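Long-range contact in macromomycin (Streptomyces macromomyceticus, PDB 2MCM), which binds non-covalently the cytotoxic, DNA-cleaving chromophore of the antibiotic auromomycin, of which it is the apoprotein: residues A[1-9]-A[18-26]. Numbering follows the deposited sequence. Where two conformers were deposited one is given.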
ATOM      1  N   ALA A   1      -4.255   4.027  17.278  1.00 27.79           N
ATOM      2  CA  ALA A   1      -5.368   3.468  16.434  1.00 28.40           C
ATOM      3  C   ALA A   1      -5.164   3.819  14.964  1.00 26.68           C
ATOM      4  O   ALA A   1      -5.609   4.940  14.594  1.00 27.64           O
ATOM      5  CB  ALA A   1      -6.653   4.217  16.935  1.00 28.21           C
ATOM      6  N   PRO A   2      -4.623   2.932  14.150  1.00 24.92           N
ATOM      7  CA  PRO A   2      -4.336   3.290  12.758  1.00 22.99           C
ATOM      8  C   PRO A   2      -5.490   3.687  11.896  1.00 21.52           C
ATOM      9  O   PRO A   2      -6.537   3.027  11.833  1.00 22.82           O
ATOM     10  CB  PRO A   2      -3.544   2.131  12.145  1.00 23.06           C
ATOM     11  CG  PRO A   2      -3.157   1.274  13.300  1.00 24.81           C
ATOM     12  CD  PRO A   2      -4.053   1.630  14.472  1.00 25.35           C
ATOM     13  N   GLY A   3      -5.253   4.769  11.130  1.00 17.62           N
ATOM     14  CA  GLY A   3      -6.269   5.229  10.164  1.00 17.11           C
ATOM     15  C   GLY A   3      -5.409   5.750   8.945  1.00 15.23           C
ATOM     16  O   GLY A   3      -4.314   6.245   9.224  1.00 14.95           O
ATOM     17  N   VAL A   4      -5.994   5.585   7.794  1.00 14.36           N
ATOM     18  CA  VAL A   4      -5.203   6.065   6.609  1.00 14.64           C
ATOM     19  C   VAL A   4      -6.193   6.747   5.650  1.00 15.63           C
ATOM     20  O   VAL A   4      -7.377   6.358   5.564  1.00 14.57           O
ATOM     21  CB  VAL A   4      -4.550   4.856   5.902  1.00 15.61           C
ATOM     22  CG1 VAL A   4      -5.570   4.088   5.075  0.75 15.94           C
ATOM     23  CG2 VAL A   4      -3.381   5.320   5.023  0.75 15.94           C
ATOM     24  N   THR A   5      -5.686   7.695   4.925  1.00 13.34           N
ATOM     25  CA  THR A   5      -6.428   8.380   3.869  1.00 14.01           C
ATOM     26  C   THR A   5      -5.461   8.384   2.649  1.00 12.96           C
ATOM     27  O   THR A   5      -4.266   8.567   2.882  1.00 13.83           O
ATOM     28  CB  THR A   5      -6.707   9.861   4.349  1.00 15.85           C
ATOM     29  OG1 THR A   5      -7.746  10.256   3.348  0.50 17.12           O
ATOM     30  CG2 THR A   5      -5.547  10.790   4.342  0.50 14.97           C
ATOM     31  N   VAL A   6      -5.966   8.064   1.509  1.00 11.00           N
ATOM     32  CA  VAL A   6      -5.156   8.083   0.238  1.00 11.23           C
ATOM     33  C   VAL A   6      -5.797   9.142  -0.654  1.00 14.04           C
ATOM     34  O   VAL A   6      -7.010   9.052  -0.896  1.00 13.34           O
ATOM     35  CB  VAL A   6      -5.168   6.730  -0.385  1.00 11.32           C
ATOM     36  CG1 VAL A   6      -4.415   6.704  -1.751  1.00 12.37           C
ATOM     37  CG2 VAL A   6      -4.609   5.612   0.491  1.00 12.09           C
ATOM     38  N   THR A   7      -4.962  10.105  -1.090  1.00 12.87           N
ATOM     39  CA  THR A   7      -5.540  11.176  -1.931  1.00 15.71           C
ATOM     40  C   THR A   7      -4.719  11.437  -3.182  1.00 14.63           C
ATOM     41  O   THR A   7      -3.517  11.629  -3.015  1.00 15.00           O
ATOM     42  CB  THR A   7      -5.430  12.527  -1.075  1.00 17.79           C
ATOM     43  OG1 THR A   7      -6.126  12.303   0.176  1.00 20.73           O
ATOM     44  CG2 THR A   7      -6.033  13.683  -1.875  1.00 20.09           C
ATOM     45  N   PRO A   8      -5.300  11.396  -4.349  1.00 13.61           N
ATOM     46  CA  PRO A   8      -6.695  11.047  -4.608  1.00 12.03           C
ATOM     47  C   PRO A   8      -6.784   9.503  -4.519  1.00 12.45           C
ATOM     48  O   PRO A   8      -5.733   8.818  -4.476  1.00 11.24           O
ATOM     49  CB  PRO A   8      -6.954  11.453  -6.066  1.00 14.85           C
ATOM     50  CG  PRO A   8      -5.624  11.709  -6.679  1.00 15.48           C
ATOM     51  CD  PRO A   8      -4.539  11.685  -5.598  1.00 14.54           C
ATOM     52  N   ALA A   9      -8.005   8.969  -4.479  1.00 12.65           N
ATOM     53  CA  ALA A   9      -8.115   7.482  -4.412  1.00 12.17           C
ATOM     54  C   ALA A   9      -8.948   6.906  -5.533  1.00 12.76           C
ATOM     55  O   ALA A   9      -9.011   5.661  -5.655  1.00 14.39           O
ATOM     56  CB  ALA A   9      -8.797   7.098  -3.073  1.00 14.15           C
ATOM     57  N   VAL A  18       0.226   9.230  -5.479  1.00  9.94           N
ATOM     58  CA  VAL A  18      -0.889   9.585  -4.526  1.00 10.80           C
ATOM     59  C   VAL A  18      -0.239   9.892  -3.182  1.00  9.15           C
ATOM     60  O   VAL A  18       0.977   9.550  -3.009  1.00 10.31           O
ATOM     61  CB  VAL A  18      -1.881   8.428  -4.426  1.00 10.34           C
ATOM     62  CG1 VAL A  18      -2.577   8.072  -5.732  1.00 12.46           C
ATOM     63  CG2 VAL A  18      -1.283   7.180  -3.804  1.00 11.71           C
ATOM     64  N   THR A  19      -0.932  10.512  -2.257  1.00 10.08           N
ATOM     65  CA  THR A  19      -0.336  10.781  -0.955  1.00 10.85           C
ATOM     66  C   THR A  19      -1.043   9.836   0.079  1.00 10.44           C
ATOM     67  O   THR A  19      -2.288   9.877   0.031  1.00 11.05           O
ATOM     68  CB  THR A  19      -0.571  12.270  -0.533  1.00 13.33           C
ATOM     69  OG1 THR A  19       0.123  13.084  -1.558  1.00 15.64           O
ATOM     70  CG2 THR A  19      -0.101  12.573   0.903  1.00 13.77           C
ATOM     71  N   VAL A  20      -0.259   9.143   0.801  1.00 10.07           N
ATOM     72  CA  VAL A  20      -0.843   8.241   1.867  1.00 10.05           C
ATOM     73  C   VAL A  20      -0.647   8.966   3.177  1.00 10.51           C
ATOM     74  O   VAL A  20       0.519   9.230   3.546  1.00 11.99           O
ATOM     75  CB  VAL A  20      -0.125   6.904   1.855  1.00 11.26           C
ATOM     76  CG1 VAL A  20      -0.685   5.972   2.978  1.00 12.27           C
ATOM     77  CG2 VAL A  20      -0.199   6.192   0.529  1.00 11.76           C
ATOM     78  N   SER A  21      -1.666   9.315   3.911  1.00 10.78           N
ATOM     79  CA  SER A  21      -1.598  10.005   5.202  1.00 12.49           C
ATOM     80  C   SER A  21      -2.190   9.059   6.282  1.00 12.59           C
ATOM     81  O   SER A  21      -3.348   8.644   6.111  1.00 13.48           O
ATOM     82  CB  SER A  21      -2.411  11.279   5.338  1.00 16.17           C
ATOM     83  OG  SER A  21      -2.037  12.135   4.269  1.00 22.21           O
ATOM     84  N   ALA A  22      -1.322   8.819   7.238  1.00 10.83           N
ATOM     85  CA  ALA A  22      -1.811   7.889   8.321  1.00 11.87           C
ATOM     86  C   ALA A  22      -1.625   8.551   9.642  1.00 11.73           C
ATOM     87  O   ALA A  22      -0.752   9.394   9.888  1.00 12.68           O
ATOM     88  CB  ALA A  22      -1.021   6.598   8.188  1.00 11.64           C
ATOM     89  N   THR A  23      -2.519   8.166  10.579  1.00 12.39           N
ATOM     90  CA  THR A  23      -2.475   8.693  11.934  1.00 13.03           C
ATOM     91  C   THR A  23      -2.757   7.534  12.935  1.00 11.99           C
ATOM     92  O   THR A  23      -3.147   6.477  12.488  1.00 11.79           O
ATOM     93  CB  THR A  23      -3.599   9.802  12.179  1.00 14.38           C
ATOM     94  OG1 THR A  23      -4.830   9.137  11.839  1.00 16.89           O
ATOM     95  CG2 THR A  23      -3.293  11.050  11.320  1.00 16.59           C
ATOM     96  N   GLY A  24      -2.419   7.840  14.179  1.00 13.06           N
ATOM     97  CA  GLY A  24      -2.718   6.806  15.239  1.00 13.49           C
ATOM     98  C   GLY A  24      -1.705   5.705  15.203  1.00 13.28           C
ATOM     99  O   GLY A  24      -2.025   4.580  15.692  1.00 15.55           O
ATOM    100  N   LEU A  25      -0.500   5.892  14.634  1.00 12.84           N
ATOM    101  CA  LEU A  25       0.489   4.826  14.602  1.00 12.47           C
ATOM    102  C   LEU A  25       1.390   4.899  15.832  1.00 12.93           C
ATOM    103  O   LEU A  25       1.293   5.826  16.682  1.00 14.02           O
ATOM    104  CB  LEU A  25       1.406   5.099  13.319  1.00 11.80           C
ATOM    105  CG  LEU A  25       0.614   5.223  12.026  1.00 11.95           C
ATOM    106  CD1 LEU A  25       1.610   5.515  10.856  1.00 13.95           C
ATOM    107  CD2 LEU A  25      -0.197   3.993  11.735  1.00 13.67           C
ATOM    108  N   THR A  26       2.312   3.950  15.894  1.00 12.73           N
ATOM    109  CA  THR A  26       3.245   3.931  17.050  1.00 13.81           C
ATOM    110  C   THR A  26       4.533   4.649  16.750  1.00 13.45           C
ATOM    111  O   THR A  26       5.171   4.178  15.755  1.00 15.00           O
ATOM    112  CB  THR A  26       3.534   2.426  17.384  1.00 15.36           C
ATOM    113  OG1 THR A  26       2.227   1.813  17.643  1.00 17.17           O
ATOM    114  CG2 THR A  26       4.514   2.268  18.535  1.00 16.26           C
TER
HETATM  115  O   HOH W   1      -6.381   7.684  13.479  1.00 32.75           O
HETATM  116  O   HOH W   2      -1.683  13.739  -3.650  1.00 27.75           O
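V4 CG2 meets V20 CG1 at 3.4 Å, in the apolar middle of the antiparallel β-hairpin formed by strands 3-7 and 16-23. These two strands, with 62-68 paired to the far edge of 16-23, make the three-stranded sheet of the immunoglobulin-like neocarzinostatin fold. With V4 CG1 set between the backbone N and the carbonyl carbon (chi1 76°), CG2 is left anti to the N; V20 CG1, anti to its own backbone N (chi1 178°), meets it at a slant. V4 is modelled in two conformers, so the closeness of this pair is doubtful. The same V4 methyl also brushes A22 CB. Further along, V6 CG1 meets V18 CG2 at 3.8 Å, and V18 CG1 reaches the ring carbon CD of P8, which follows a cis peptide. V4, V6, V20 and A22 all face inward: V4 and A22 reach L97 and V6 reaches A95, both on strand 93-98 of the larger sheet, so this side of the hairpin helps fill the core between the two sheets.

Three hydrogen-bonded pairs, G3 with T23, T5 with S21 and T7 with T19, stitch the backbones together, each by two N-H...O bonds. The bond from S21 N to T5 O is nearly straight, 177° at the hydrogen. On the outer face T5 CG2 comes to 3.3 Å from S21 CB, a closeness that is doubtful, since T5 was modelled in two conformers.

Near the turn, one water donates to T7 O and also bonds T19 OG1. At the amino-terminal end, P2 CB rests on L25 CD2 at 3.9 Å, while a second water donates to A1 O and bonds T23 OG1 as well. Beyond the G3-T23 pair, the terminal A1 N hydrogen-bonds G24 O at 2.8 Å, in the carbonyl plane and on a lone pair.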